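Long-range contacts in alcohol dehydrogenase, zinc-containing (Streptococcus pneumoniae serotype 2, PDB 5YLN), which binds zinc and probably catalyses the NAD-dependent oxidation of alcohols, as other members of the zinc-containing alcohol dehydrogenase family do: residues A32-I36 against A125-V130; D84-S89 against T136-T140; L185-L189 against T211-A217; K198-L204 against A217-S223. One frame throughout, in Å; residues are numbered along the deposited sequence.

Contact 1: residues A32-I36 against A125-V130; sequences AIVRI and AEYLRV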
loop_
_atom_site.group_PDB
_atom_site.type_symbol
_atom_site.label_atom_id
_atom_site.label_comp_id
_atom_site.label_asym_id
_atom_site.label_seq_id
_atom_site.Cartn_x
_atom_site.Cartn_y
_atom_site.Cartn_z
ATOM N N ALA A 32 -24.043 19.912 -19.149
ATOM C CA ALA A 32 -25.503 19.950 -18.864
ATOM C C ALA A 32 -26.008 20.696 -17.569
ATOM O O ALA A 32 -25.257 20.943 -16.612
ATOM C CB ALA A 32 -26.039 18.530 -18.836
ATOM N N ILE A 33 -27.305 21.030 -17.563
ATOM C CA ILE A 33 -28.016 21.516 -16.380
ATOM C C ILE A 33 -29.008 20.444 -15.954
ATOM O O ILE A 33 -29.839 19.997 -16.757
ATOM C CB ILE A 33 -28.754 22.844 -16.633
ATOM C CG1 ILE A 33 -27.798 23.978 -17.037
ATOM C CG2 ILE A 33 -29.611 23.231 -15.409
ATOM C CD1 ILE A 33 -26.580 24.161 -16.130
ATOM N N VAL A 34 -28.935 20.048 -14.687
ATOM C CA VAL A 34 -29.765 18.990 -14.127
ATOM C C VAL A 34 -30.664 19.579 -13.049
ATOM O O VAL A 34 -30.218 20.388 -12.228
ATOM C CB VAL A 34 -28.890 17.843 -13.569
ATOM C CG1 VAL A 34 -29.744 16.767 -12.933
ATOM C CG2 VAL A 34 -28.033 17.245 -14.681
ATOM N N ARG A 35 -31.935 19.183 -13.066
ATOM C CA ARG A 35 -32.862 19.506 -11.986
ATOM C C ARG A 35 -32.765 18.424 -10.917
ATOM O O ARG A 35 -33.063 17.254 -11.190
ATOM C CB ARG A 35 -34.296 19.613 -12.501
ATOM C CG ARG A 35 -35.316 19.660 -11.367
ATOM C CD ARG A 35 -36.699 20.148 -11.822
ATOM N NE ARG A 35 -37.248 19.368 -12.931
ATOM C CZ ARG A 35 -37.830 18.179 -12.795
ATOM N NH1 ARG A 35 -37.916 17.607 -11.598
ATOM N NH2 ARG A 35 -38.319 17.549 -13.861
ATOM N N ILE A 36 -32.344 18.807 -9.706
ATOM C CA ILE A 36 -32.189 17.822 -8.641
ATOM C C ILE A 36 -33.562 17.309 -8.223
ATOM O O ILE A 36 -34.487 18.092 -7.966
ATOM C CB ILE A 36 -31.432 18.410 -7.437
ATOM C CG1 ILE A 36 -30.020 18.865 -7.812
ATOM C CG2 ILE A 36 -31.360 17.395 -6.315
ATOM C CD1 ILE A 36 -29.140 17.771 -8.361
ATOM N N ALA A 125 -29.438 21.979 -3.886
ATOM C CA ALA A 125 -30.074 23.087 -4.582
ATOM C C ALA A 125 -31.087 22.505 -5.554
ATOM O O ALA A 125 -31.163 21.286 -5.741
ATOM C CB ALA A 125 -29.050 23.942 -5.329
ATOM N N GLU A 126 -31.825 23.401 -6.221
ATOM C CA GLU A 126 -32.854 22.961 -7.160
ATOM C C GLU A 126 -32.257 22.469 -8.474
ATOM O O GLU A 126 -32.732 21.477 -9.042
ATOM C CB GLU A 126 -33.835 24.090 -7.458
ATOM C CG GLU A 126 -34.752 24.476 -6.317
ATOM C CD GLU A 126 -35.667 25.651 -6.697
ATOM O OE1 GLU A 126 -36.484 25.479 -7.624
ATOM O OE2 GLU A 126 -35.541 26.743 -6.094
ATOM N N TYR A 127 -31.263 23.186 -8.999
ATOM C CA TYR A 127 -30.635 22.866 -10.270
ATOM C C TYR A 127 -29.129 22.826 -10.079
ATOM O O TYR A 127 -28.577 23.475 -9.184
ATOM C CB TYR A 127 -31.000 23.877 -11.378
ATOM C CG TYR A 127 -32.488 23.983 -11.661
ATOM C CD1 TYR A 127 -33.300 24.884 -10.958
ATOM C CD2 TYR A 127 -33.085 23.184 -12.623
ATOM C CE1 TYR A 127 -34.666 24.971 -11.226
ATOM C CE2 TYR A 127 -34.455 23.267 -12.896
ATOM C CZ TYR A 127 -35.234 24.149 -12.199
ATOM O OH TYR A 127 -36.578 24.187 -12.495
ATOM N N LEU A 128 -28.469 22.074 -10.954
ATOM C CA LEU A 128 -27.042 21.817 -10.864
ATOM C C LEU A 128 -26.421 21.932 -12.249
ATOM O O LEU A 128 -26.897 21.301 -13.194
ATOM C CB LEU A 128 -26.795 20.422 -10.278
ATOM C CG LEU A 128 -25.374 19.857 -10.353
ATOM C CD1 LEU A 128 -24.471 20.593 -9.366
ATOM C CD2 LEU A 128 -25.395 18.359 -10.077
ATOM N N ARG A 129 -25.357 22.718 -12.372
ATOM C CA ARG A 129 -24.524 22.641 -13.559
ATOM C C ARG A 129 -23.604 21.434 -13.426
ATOM O O ARG A 129 -22.884 21.297 -12.429
ATOM C CB ARG A 129 -23.705 23.914 -13.762
ATOM C CG ARG A 129 -22.548 23.669 -14.720
ATOM C CD ARG A 129 -21.758 24.909 -15.055
ATOM N NE ARG A 129 -20.697 24.544 -15.994
ATOM C CZ ARG A 129 -19.420 24.388 -15.659
ATOM N NH1 ARG A 129 -19.030 24.594 -14.401
ATOM N NH2 ARG A 129 -18.533 24.017 -16.579
ATOM N N VAL A 130 -23.634 20.554 -14.419
ATOM C CA VAL A 130 -22.826 19.340 -14.407
ATOM C C VAL A 130 -21.771 19.453 -15.506
ATOM O O VAL A 130 -22.106 19.340 -16.692
ATOM C CB VAL A 130 -23.697 18.100 -14.612
ATOM C CG1 VAL A 130 -22.836 16.851 -14.613
ATOM C CG2 VAL A 130 -24.768 18.057 -13.559
#
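Strands 33-36 and 127-129 run antiparallel, with side chains alternating between two faces. On one face Val34, Ile36, Leu128 and Val130 form an apolar layer. A methyl of Val34 meets a methyl of Val130 tip to tip, CG2 to CG2 at 3.5 Å. Ile36 CD1 reaches along the layer to Leu128 CB at 4.0 Å. The layer is buried, and Ile88 of strand 85-88 packs on Val34, Ile36 and Leu128. The two strands belong to the mixed sheet of the GroES-like domain, the metal-carrying part of zinc alcohol dehydrogenases. The side chain of Leu128 lies about 8 Å from that of the zinc ligand His64. Backbone hydrogen bonds fix the register: Ala32 N to Val130 O (3.2 Å), Val130 N to Ala32 O (2.8 Å), Val34 N to Leu128 O (2.8 Å), Leu128 N to Val34 O (2.7 Å) and Ile36 N to Glu126 O (2.8 Å). The other face holds Ile33, Arg35, Tyr127 and Arg129. Here the m,m rotamer of Ile33 presses CD1 as a bump against Arg129 CB at 3.7 Å. Arg35 CB rests 3.7 Å from Tyr127 CE2. The charged ends reach elsewhere, Arg35 to Glu71 and Arg129 to Glu111.

Contact 2: residues D84-S89 against T136-T140; sequences DKVLIS and TLYHT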
loop_
_atom_site.group_PDB
_atom_site.type_symbol
_atom_site.label_atom_id
_atom_site.label_comp_id
_atom_site.label_asym_id
_atom_site.label_seq_id
_atom_site.Cartn_x
_atom_site.Cartn_y
_atom_site.Cartn_z
ATOM N N ASP A 84 -34.123 13.077 -19.531
ATOM C CA ASP A 84 -33.446 11.885 -19.039
ATOM C C ASP A 84 -33.353 11.896 -17.521
ATOM O O ASP A 84 -32.841 12.846 -16.924
ATOM C CB ASP A 84 -32.056 11.803 -19.657
ATOM C CG ASP A 84 -32.095 11.488 -21.145
ATOM O OD1 ASP A 84 -33.198 11.219 -21.669
ATOM O OD2 ASP A 84 -31.030 11.515 -21.791
ATOM N N LYS A 85 -33.864 10.834 -16.897
ATOM C CA LYS A 85 -33.688 10.608 -15.466
ATOM C C LYS A 85 -32.312 9.988 -15.247
ATOM O O LYS A 85 -32.019 8.922 -15.804
ATOM C CB LYS A 85 -34.787 9.700 -14.921
ATOM C CG LYS A 85 -34.533 9.249 -13.500
ATOM C CD LYS A 85 -35.775 8.684 -12.830
ATOM C CE LYS A 85 -35.375 7.926 -11.560
ATOM N NZ LYS A 85 -36.440 7.897 -10.518
ATOM N N VAL A 86 -31.453 10.656 -14.476
ATOM C CA VAL A 86 -30.058 10.225 -14.393
ATOM C C VAL A 86 -29.481 10.374 -12.986
ATOM O O VAL A 86 -29.956 11.165 -12.164
ATOM C CB VAL A 86 -29.171 10.971 -15.424
ATOM C CG1 VAL A 86 -29.564 10.577 -16.867
ATOM C CG2 VAL A 86 -29.239 12.466 -15.215
ATOM N N LEU A 87 -28.474 9.553 -12.710
ATOM C CA LEU A 87 -27.642 9.659 -11.524
ATOM C C LEU A 87 -26.437 10.547 -11.803
ATOM O O LEU A 87 -25.849 10.501 -12.889
ATOM C CB LEU A 87 -27.173 8.274 -11.077
ATOM C CG LEU A 87 -25.941 8.215 -10.164
ATOM C CD1 LEU A 87 -26.290 8.346 -8.683
ATOM C CD2 LEU A 87 -25.107 6.963 -10.443
ATOM N N ILE A 88 -26.061 11.352 -10.810
ATOM C CA ILE A 88 -24.904 12.233 -10.907
ATOM C C ILE A 88 -23.850 11.722 -9.935
ATOM O O ILE A 88 -24.086 11.660 -8.718
ATOM C CB ILE A 88 -25.251 13.699 -10.611
ATOM C CG1 ILE A 88 -26.563 14.104 -11.299
ATOM C CG2 ILE A 88 -24.110 14.604 -11.067
ATOM C CD1 ILE A 88 -27.580 14.671 -10.355
ATOM N N SER A 89 -22.687 11.369 -10.479
ATOM C CA SER A 89 -21.552 10.969 -9.661
ATOM C C SER A 89 -20.976 12.165 -8.907
ATOM O O SER A 89 -21.045 13.307 -9.364
ATOM C CB SER A 89 -20.472 10.327 -10.552
ATOM O OG SER A 89 -19.244 10.230 -9.874
ATOM N N THR A 136 -20.121 12.171 -16.529
ATOM C CA THR A 136 -20.469 12.365 -15.129
ATOM C C THR A 136 -21.862 11.860 -14.790
ATOM O O THR A 136 -22.126 11.550 -13.624
ATOM C CB THR A 136 -20.328 13.859 -14.777
ATOM O OG1 THR A 136 -18.991 14.268 -15.104
ATOM C CG2 THR A 136 -20.602 14.167 -13.276
ATOM N N LEU A 137 -22.738 11.719 -15.781
ATOM C CA LEU A 137 -24.110 11.264 -15.583
ATOM C C LEU A 137 -24.251 9.794 -15.970
ATOM O O LEU A 137 -23.538 9.296 -16.841
ATOM C CB LEU A 137 -25.077 12.106 -16.419
ATOM C CG LEU A 137 -25.092 13.611 -16.170
ATOM C CD1 LEU A 137 -26.130 14.290 -17.070
ATOM C CD2 LEU A 137 -25.410 13.874 -14.710
ATOM N N TYR A 138 -25.191 9.111 -15.322
ATOM C CA TYR A 138 -25.543 7.735 -15.655
ATOM C C TYR A 138 -27.050 7.607 -15.786
ATOM O O TYR A 138 -27.796 8.090 -14.926
ATOM C CB TYR A 138 -25.028 6.757 -14.603
ATOM C CG TYR A 138 -23.528 6.666 -14.588
ATOM C CD1 TYR A 138 -22.861 5.772 -15.421
ATOM C CD2 TYR A 138 -22.776 7.493 -13.765
ATOM C CE1 TYR A 138 -21.493 5.691 -15.416
ATOM C CE2 TYR A 138 -21.407 7.421 -13.754
ATOM C CZ TYR A 138 -20.767 6.518 -14.584
ATOM O OH TYR A 138 -19.398 6.435 -14.588
ATOM N N HIS A 139 -27.495 6.945 -16.851
ATOM C CA HIS A 139 -28.911 6.672 -17.010
ATOM C C HIS A 139 -29.391 5.749 -15.897
ATOM O O HIS A 139 -28.719 4.778 -15.556
ATOM C CB HIS A 139 -29.168 6.040 -18.382
ATOM C CG HIS A 139 -29.021 6.999 -19.522
ATOM N ND1 HIS A 139 -29.944 7.994 -19.778
ATOM C CD2 HIS A 139 -28.061 7.118 -20.468
ATOM C CE1 HIS A 139 -29.559 8.681 -20.838
ATOM N NE2 HIS A 139 -28.420 8.171 -21.274
ATOM N N THR A 140 -30.554 6.065 -15.307
ATOM C CA THR A 140 -30.833 5.192 -14.170
ATOM C C THR A 140 -31.719 4.011 -14.580
ATOM O O THR A 140 -32.680 4.184 -15.343
ATOM C CB THR A 140 -31.517 5.958 -13.045
ATOM O OG1 THR A 140 -32.696 6.608 -13.546
ATOM C CG2 THR A 140 -30.571 7.001 -12.454
#
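Leu137 and Ile88 face each other in a non-hydrogen-bonded antiparallel pair. Leu137 takes the m,t rotamer, which brings CD2 to 3.6 Å from Ile88 CG1 and CD1 to 4.1 Å from Val86 CG2. The chi2 of Ile88, 125° and between the usual wells, sets CD1, which packs on Val34 and Ile36. On the other face Leu87 pairs with Tyr138. Leu87 is t,p and Tyr138 has chi1 m, so Leu87 CD2 lies 4.1 Å from Tyr138 CD2. Strands 85-88 and 137-139 form one antiparallel ladder of the mixed sheet in the GroES-like domain. Thr136 closes the short helix 133-136 and leads directly into the second strand. Its side chain is about 8 Å from that of Cys94, a ligand of the four-cysteine zinc site. Leu87 N to Tyr138 O, 2.7 Å, and Tyr138 N to Leu87 O, 2.9 Å, hold the centre. Ser89 N bonds Thr136 O at 3.2 Å. At the other end Thr140 N bonds Lys85 O at 3.2 Å. With chi1 p, Thr140 also gives a weak bond from OG1 to Lys85 O, 3.3 Å, and lays CG2 over the Leu87 backbone, 3.3 Å from Leu87 N. His139 has chi1 m and stacks on Phe80, while its NE2 bonds the backbone O of Asn79. Its ring edge meets Asp84, CE1 to Asp84 OD2 at 3.3 Å. The extended Lys85 reaches Asp146 in a salt bridge.

Contact 3: residues L185-L189 against T211-A217; sequences LAALL and TALSFGA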
loop_
_atom_site.group_PDB
_atom_site.type_symbol
_atom_site.label_atom_id
_atom_site.label_comp_id
_atom_site.label_asym_id
_atom_site.label_seq_id
_atom_site.Cartn_x
_atom_site.Cartn_y
_atom_site.Cartn_z
ATOM N N LEU A 185 -20.621 1.214 7.049
ATOM C CA LEU A 185 -21.721 0.337 6.656
ATOM C C LEU A 185 -21.743 0.120 5.148
ATOM O O LEU A 185 -22.022 -0.990 4.679
ATOM C CB LEU A 185 -23.053 0.906 7.142
ATOM C CG LEU A 185 -23.185 0.846 8.665
ATOM C CD1 LEU A 185 -24.391 1.659 9.218
ATOM C CD2 LEU A 185 -23.231 -0.635 9.104
ATOM N N ALA A 186 -21.439 1.167 4.374
ATOM C CA ALA A 186 -21.389 1.029 2.924
ATOM C C ALA A 186 -20.311 0.034 2.499
ATOM O O ALA A 186 -20.527 -0.784 1.592
ATOM C CB ALA A 186 -21.147 2.395 2.286
ATOM N N ALA A 187 -19.145 0.093 3.144
ATOM C CA ALA A 187 -18.095 -0.894 2.898
ATOM C C ALA A 187 -18.535 -2.294 3.319
ATOM O O ALA A 187 -18.176 -3.289 2.675
ATOM C CB ALA A 187 -16.830 -0.494 3.651
ATOM N N LEU A 188 -19.273 -2.384 4.428
ATOM C CA LEU A 188 -19.791 -3.662 4.892
ATOM C C LEU A 188 -20.701 -4.304 3.845
ATOM O O LEU A 188 -20.607 -5.510 3.584
ATOM C CB LEU A 188 -20.543 -3.453 6.201
ATOM C CG LEU A 188 -21.290 -4.650 6.790
ATOM C CD1 LEU A 188 -20.338 -5.820 7.097
ATOM C CD2 LEU A 188 -22.039 -4.214 8.057
ATOM N N LEU A 189 -21.583 -3.510 3.229
ATOM C CA LEU A 189 -22.500 -4.067 2.236
ATOM C C LEU A 189 -21.746 -4.574 1.011
ATOM O O LEU A 189 -22.029 -5.662 0.504
ATOM C CB LEU A 189 -23.539 -3.028 1.816
ATOM C CG LEU A 189 -24.527 -2.638 2.919
ATOM C CD1 LEU A 189 -25.405 -1.517 2.440
ATOM C CD2 LEU A 189 -25.358 -3.830 3.343
ATOM N N THR A 211 -26.686 -2.449 14.360
ATOM C CA THR A 211 -27.086 -2.234 12.973
ATOM C C THR A 211 -26.130 -2.957 12.017
ATOM O O THR A 211 -26.554 -3.497 10.990
ATOM C CB THR A 211 -27.137 -0.730 12.675
ATOM O OG1 THR A 211 -28.090 -0.090 13.535
ATOM C CG2 THR A 211 -27.525 -0.468 11.217
ATOM N N ALA A 212 -24.835 -2.995 12.351
ATOM C CA ALA A 212 -23.870 -3.653 11.474
ATOM C C ALA A 212 -24.181 -5.140 11.333
ATOM O O ALA A 212 -24.160 -5.689 10.226
ATOM C CB ALA A 212 -22.450 -3.445 12.002
ATOM N N LEU A 213 -24.482 -5.806 12.451
ATOM C CA LEU A 213 -24.925 -7.196 12.391
ATOM C C LEU A 213 -26.176 -7.337 11.534
ATOM O O LEU A 213 -26.298 -8.295 10.762
ATOM C CB LEU A 213 -25.171 -7.731 13.802
ATOM C CG LEU A 213 -23.962 -7.800 14.750
ATOM C CD1 LEU A 213 -24.377 -8.327 16.126
ATOM C CD2 LEU A 213 -22.856 -8.652 14.179
ATOM N N SER A 214 -27.106 -6.378 11.633
ATOM C CA SER A 214 -28.275 -6.385 10.757
ATOM C C SER A 214 -27.873 -6.336 9.292
ATOM O O SER A 214 -28.552 -6.914 8.437
ATOM C CB SER A 214 -29.194 -5.195 11.055
ATOM O OG SER A 214 -30.125 -5.524 12.049
ATOM N N PHE A 215 -26.816 -5.595 8.974
ATOM C CA PHE A 215 -26.395 -5.440 7.589
ATOM C C PHE A 215 -25.532 -6.601 7.088
ATOM O O PHE A 215 -25.114 -6.587 5.924
ATOM C CB PHE A 215 -25.632 -4.126 7.404
ATOM C CG PHE A 215 -26.506 -2.914 7.299
ATOM C CD1 PHE A 215 -27.752 -2.871 7.913
ATOM C CD2 PHE A 215 -26.080 -1.806 6.580
ATOM C CE1 PHE A 215 -28.555 -1.733 7.817
ATOM C CE2 PHE A 215 -26.883 -0.662 6.483
ATOM C CZ PHE A 215 -28.122 -0.632 7.104
ATOM N N GLY A 216 -25.255 -7.598 7.920
ATOM C CA GLY A 216 -24.485 -8.740 7.491
ATOM C C GLY A 216 -23.075 -8.841 8.021
ATOM O O GLY A 216 -22.290 -9.631 7.477
ATOM N N ALA A 217 -22.716 -8.067 9.043
ATOM C CA ALA A 217 -21.479 -8.357 9.749
ATOM C C ALA A 217 -21.613 -9.691 10.466
ATOM O O ALA A 217 -22.682 -10.039 10.975
ATOM C CB ALA A 217 -21.141 -7.259 10.761
#
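Phe215 lies against Leu185, Leu188 and Leu189, the three side chains of 185-189 that meet segment 211-217. Its CD2 is 4.0 Å from Leu185 CD2 and 3.9 Å from Leu189 CD2, and its CB is 3.7 Å from Leu188 CD2. Here one helix packs on the last turn of the next and the turn that follows, in the Rossmann-type coenzyme domain. Gly179 and Gly181 lie in the turn before helix 182-191 and Gly184 in its first turn, a spacing consistent with a dinucleotide-binding motif. Helix 206-214 is the helix of the next beta-alpha-beta unit. The interface is apolar and buries 324 Å². Leu185, in the m,t rotamer, sets CD2 3.9 Å from Ala212 CA and CD1 4.3 Å from Thr211 CG2. The small side chain of Ala212 lets the leucines come close to its backbone. Strand 198-203 lies beneath both helices, where Leu188 and Ala212 touch Met201. Phe215 also makes a cation-pi contact with Lys318. Helix 206-214 ends in a Schellman motif. Gly216 has phi 108°, which suits glycine because a CB there would be jammed against the preceding carbonyl oxygen. Ala217 N bonds back to Ala212 O at 3.0 Å, and Gly216 N to Leu213 O at 3.1 Å. Leu188 CD2 sits 3.4 Å from Ala212 O, and Leu188 CD1 reaches Ala217 at 3.8 Å from N and 4.0 Å from CB.

Contact 4: residues K198-L204 against A217-S223; sequences KLIMVDL and ATHKVNS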
loop_
_atom_site.group_PDB
_atom_site.type_symbol
_atom_site.label_atom_id
_atom_site.label_comp_id
_atom_site.label_asym_id
_atom_site.label_seq_id
_atom_site.Cartn_x
_atom_site.Cartn_y
_atom_site.Cartn_z
ATOM N N LYS A 198 -15.044 -13.694 7.532
ATOM C CA LYS A 198 -15.297 -12.902 8.728
ATOM C C LYS A 198 -15.382 -11.434 8.351
ATOM O O LYS A 198 -14.508 -10.902 7.654
ATOM C CB LYS A 198 -14.205 -13.109 9.783
ATOM C CG LYS A 198 -14.265 -14.466 10.448
ATOM C CD LYS A 198 -13.330 -14.560 11.631
ATOM C CE LYS A 198 -13.621 -15.821 12.424
ATOM N NZ LYS A 198 -13.371 -17.057 11.640
ATOM N N LEU A 199 -16.451 -10.801 8.801
ATOM C CA LEU A 199 -16.691 -9.375 8.652
ATOM C C LEU A 199 -16.900 -8.853 10.062
ATOM O O LEU A 199 -18.002 -8.955 10.615
ATOM C CB LEU A 199 -17.902 -9.093 7.782
ATOM C CG LEU A 199 -17.666 -8.931 6.297
ATOM C CD1 LEU A 199 -19.012 -8.916 5.582
ATOM C CD2 LEU A 199 -16.926 -7.656 6.061
ATOM N N ILE A 200 -15.840 -8.307 10.633
ATOM C CA ILE A 200 -15.818 -7.890 12.024
ATOM C C ILE A 200 -16.026 -6.377 12.063
ATOM O O ILE A 200 -15.189 -5.612 11.570
ATOM C CB ILE A 200 -14.500 -8.306 12.684
ATOM C CG1 ILE A 200 -14.258 -9.798 12.421
ATOM C CG2 ILE A 200 -14.523 -7.961 14.169
ATOM C CD1 ILE A 200 -12.817 -10.261 12.600
ATOM N N MET A 201 -17.156 -5.927 12.604
ATOM C CA MET A 201 -17.371 -4.495 12.770
ATOM C C MET A 201 -16.826 -4.071 14.123
ATOM O O MET A 201 -17.126 -4.699 15.144
ATOM C CB MET A 201 -18.851 -4.119 12.654
ATOM C CG MET A 201 -19.097 -2.595 12.542
ATOM S SD MET A 201 -18.746 -1.896 10.895
ATOM C CE MET A 201 -19.133 -3.311 9.936
ATOM N N VAL A 202 -16.018 -3.013 14.121
ATOM C CA VAL A 202 -15.414 -2.455 15.329
ATOM C C VAL A 202 -15.893 -1.020 15.473
ATOM O O VAL A 202 -15.808 -0.239 14.515
ATOM C CB VAL A 202 -13.875 -2.523 15.271
ATOM C CG1 VAL A 202 -13.246 -1.979 16.573
ATOM C CG2 VAL A 202 -13.442 -3.944 15.027
ATOM N N ASP A 203 -16.411 -0.684 16.659
ATOM C CA ASP A 203 -16.922 0.648 16.968
ATOM C C ASP A 203 -17.075 0.773 18.488
ATOM O O ASP A 203 -16.978 -0.211 19.226
ATOM C CB ASP A 203 -18.242 0.900 16.222
ATOM C CG ASP A 203 -18.590 2.375 16.110
ATOM O OD1 ASP A 203 -18.768 3.022 17.162
ATOM O OD2 ASP A 203 -18.683 2.890 14.976
ATOM N N LEU A 204 -17.300 2.005 18.952
ATOM C CA LEU A 204 -17.591 2.278 20.363
ATOM C C LEU A 204 -19.075 2.149 20.683
ATOM O O LEU A 204 -19.435 1.671 21.761
ATOM C CB LEU A 204 -17.118 3.685 20.745
ATOM C CG LEU A 204 -15.706 4.105 20.314
ATOM C CD1 LEU A 204 -15.547 5.624 20.356
ATOM C CD2 LEU A 204 -14.638 3.436 21.174
ATOM N N ALA A 217 -22.716 -8.067 9.043
ATOM C CA ALA A 217 -21.479 -8.357 9.749
ATOM C C ALA A 217 -21.613 -9.691 10.466
ATOM O O ALA A 217 -22.682 -10.039 10.975
ATOM C CB ALA A 217 -21.141 -7.259 10.761
ATOM N N THR A 218 -20.507 -10.429 10.530
ATOM C CA THR A 218 -20.517 -11.720 11.210
ATOM C C THR A 218 -20.202 -11.601 12.688
ATOM O O THR A 218 -20.699 -12.413 13.477
ATOM C CB THR A 218 -19.534 -12.688 10.534
ATOM O OG1 THR A 218 -18.182 -12.254 10.745
ATOM C CG2 THR A 218 -19.813 -12.747 9.013
ATOM N N HIS A 219 -19.396 -10.607 13.090
ATOM C CA HIS A 219 -19.081 -10.346 14.492
ATOM C C HIS A 219 -19.016 -8.851 14.754
ATOM O O HIS A 219 -18.706 -8.054 13.864
ATOM C CB HIS A 219 -17.728 -10.915 14.932
ATOM C CG HIS A 219 -17.499 -12.335 14.535
ATOM N ND1 HIS A 219 -17.403 -12.734 13.216
ATOM C CD2 HIS A 219 -17.351 -13.454 15.284
ATOM C CE1 HIS A 219 -17.217 -14.041 13.172
ATOM N NE2 HIS A 219 -17.176 -14.502 14.411
ATOM N N LYS A 220 -19.263 -8.485 16.001
ATOM C CA LYS A 220 -19.043 -7.126 16.463
ATOM C C LYS A 220 -17.985 -7.138 17.552
ATOM O O LYS A 220 -17.883 -8.086 18.339
ATOM C CB LYS A 220 -20.328 -6.483 17.005
ATOM C CG LYS A 220 -20.911 -7.175 18.241
ATOM C CD LYS A 220 -22.166 -6.452 18.741
ATOM C CE LYS A 220 -22.814 -7.218 19.888
ATOM N NZ LYS A 220 -23.985 -6.462 20.430
ATOM N N VAL A 221 -17.198 -6.072 17.593
ATOM C CA VAL A 221 -16.204 -5.890 18.643
ATOM C C VAL A 221 -16.307 -4.448 19.099
ATOM O O VAL A 221 -16.213 -3.537 18.275
ATOM C CB VAL A 221 -14.778 -6.196 18.156
ATOM C CG1 VAL A 221 -13.762 -5.858 19.241
ATOM C CG2 VAL A 221 -14.664 -7.659 17.729
ATOM N N ASN A 222 -16.529 -4.238 20.392
ATOM C CA ASN A 222 -16.607 -2.891 20.934
ATOM C C ASN A 222 -15.194 -2.435 21.283
ATOM O O ASN A 222 -14.471 -3.129 22.007
ATOM C CB ASN A 222 -17.525 -2.846 22.156
ATOM C CG ASN A 222 -17.966 -1.429 22.504
ATOM O OD1 ASN A 222 -17.145 -0.531 22.648
ATOM N ND2 ASN A 222 -19.267 -1.221 22.595
ATOM N N SER A 223 -14.791 -1.285 20.755
ATOM C CA SER A 223 -13.423 -0.811 20.908
ATOM C C SER A 223 -13.226 0.033 22.162
ATOM O O SER A 223 -12.218 0.741 22.266
ATOM C CB SER A 223 -13.000 -0.022 19.670
ATOM O OG SER A 223 -13.971 0.956 19.348
#
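Backbone amides and carbonyls link strands 198-203 and 219-222 in parallel register. Leu199 O accepts from both Thr218 N, 2.9 Å, and His219 N, 3.3 Å. Met201 N bonds His219 O at 2.9 Å, and Met201 O accepts from Val221 N at 2.8 Å. Val221 O then takes Asp203 N at 3.3 Å, and Asp203 O takes Ser223 N at 2.9 Å. Side chains finish the ends. Thr218 OG1 accepts from Leu199 N at 3.0 Å and shares a 2.6 Å bond with His219 ND1. Asn222 ND2 makes a weak bond to Leu204 O at 3.0 Å, while Asn222 OD1 is taken by the hydroxyl of Ser224. The carboxylate of Asp203 binds Ser180 N and Arg208. Lys220 NZ forms salt bridges with Glu210 and Asp206 of helix 206-214. Strand 219-222 is the outermost of the parallel sheet in this chain, and strand 174-178 flanks 198-203. Helices 206-214 and 182-191 pack on the Met201 face, and helix 226-236 packs on Val202 and Val221.

How the contacts relate
The contacts fall into two pairs, one per domain. Contacts 1 and 2 are antiparallel ladders of the same mixed sheet, with centres 11 Å apart. Val130 of contact 1 packs on Thr136 and Leu137 of contact 2. Contact 1 is buried, whereas contact 2 has Lys85 and His139 at the surface. Contacts 3 and 4 are partly buried, with Leu204 and Thr218 of contact 4 exposed. Both lie in the Rossmann-type domain and share Ala217, which leads from helix 206-214 towards strand 219-222. Contact 3 joins the segments by leucine and phenylalanine packing, while contact 4 uses mainly parallel backbone bonds. Leu199 joins them by touching Leu188. Contacts 1 and 4 lie 40 Å apart between centres, on opposite sides of the chain's centre.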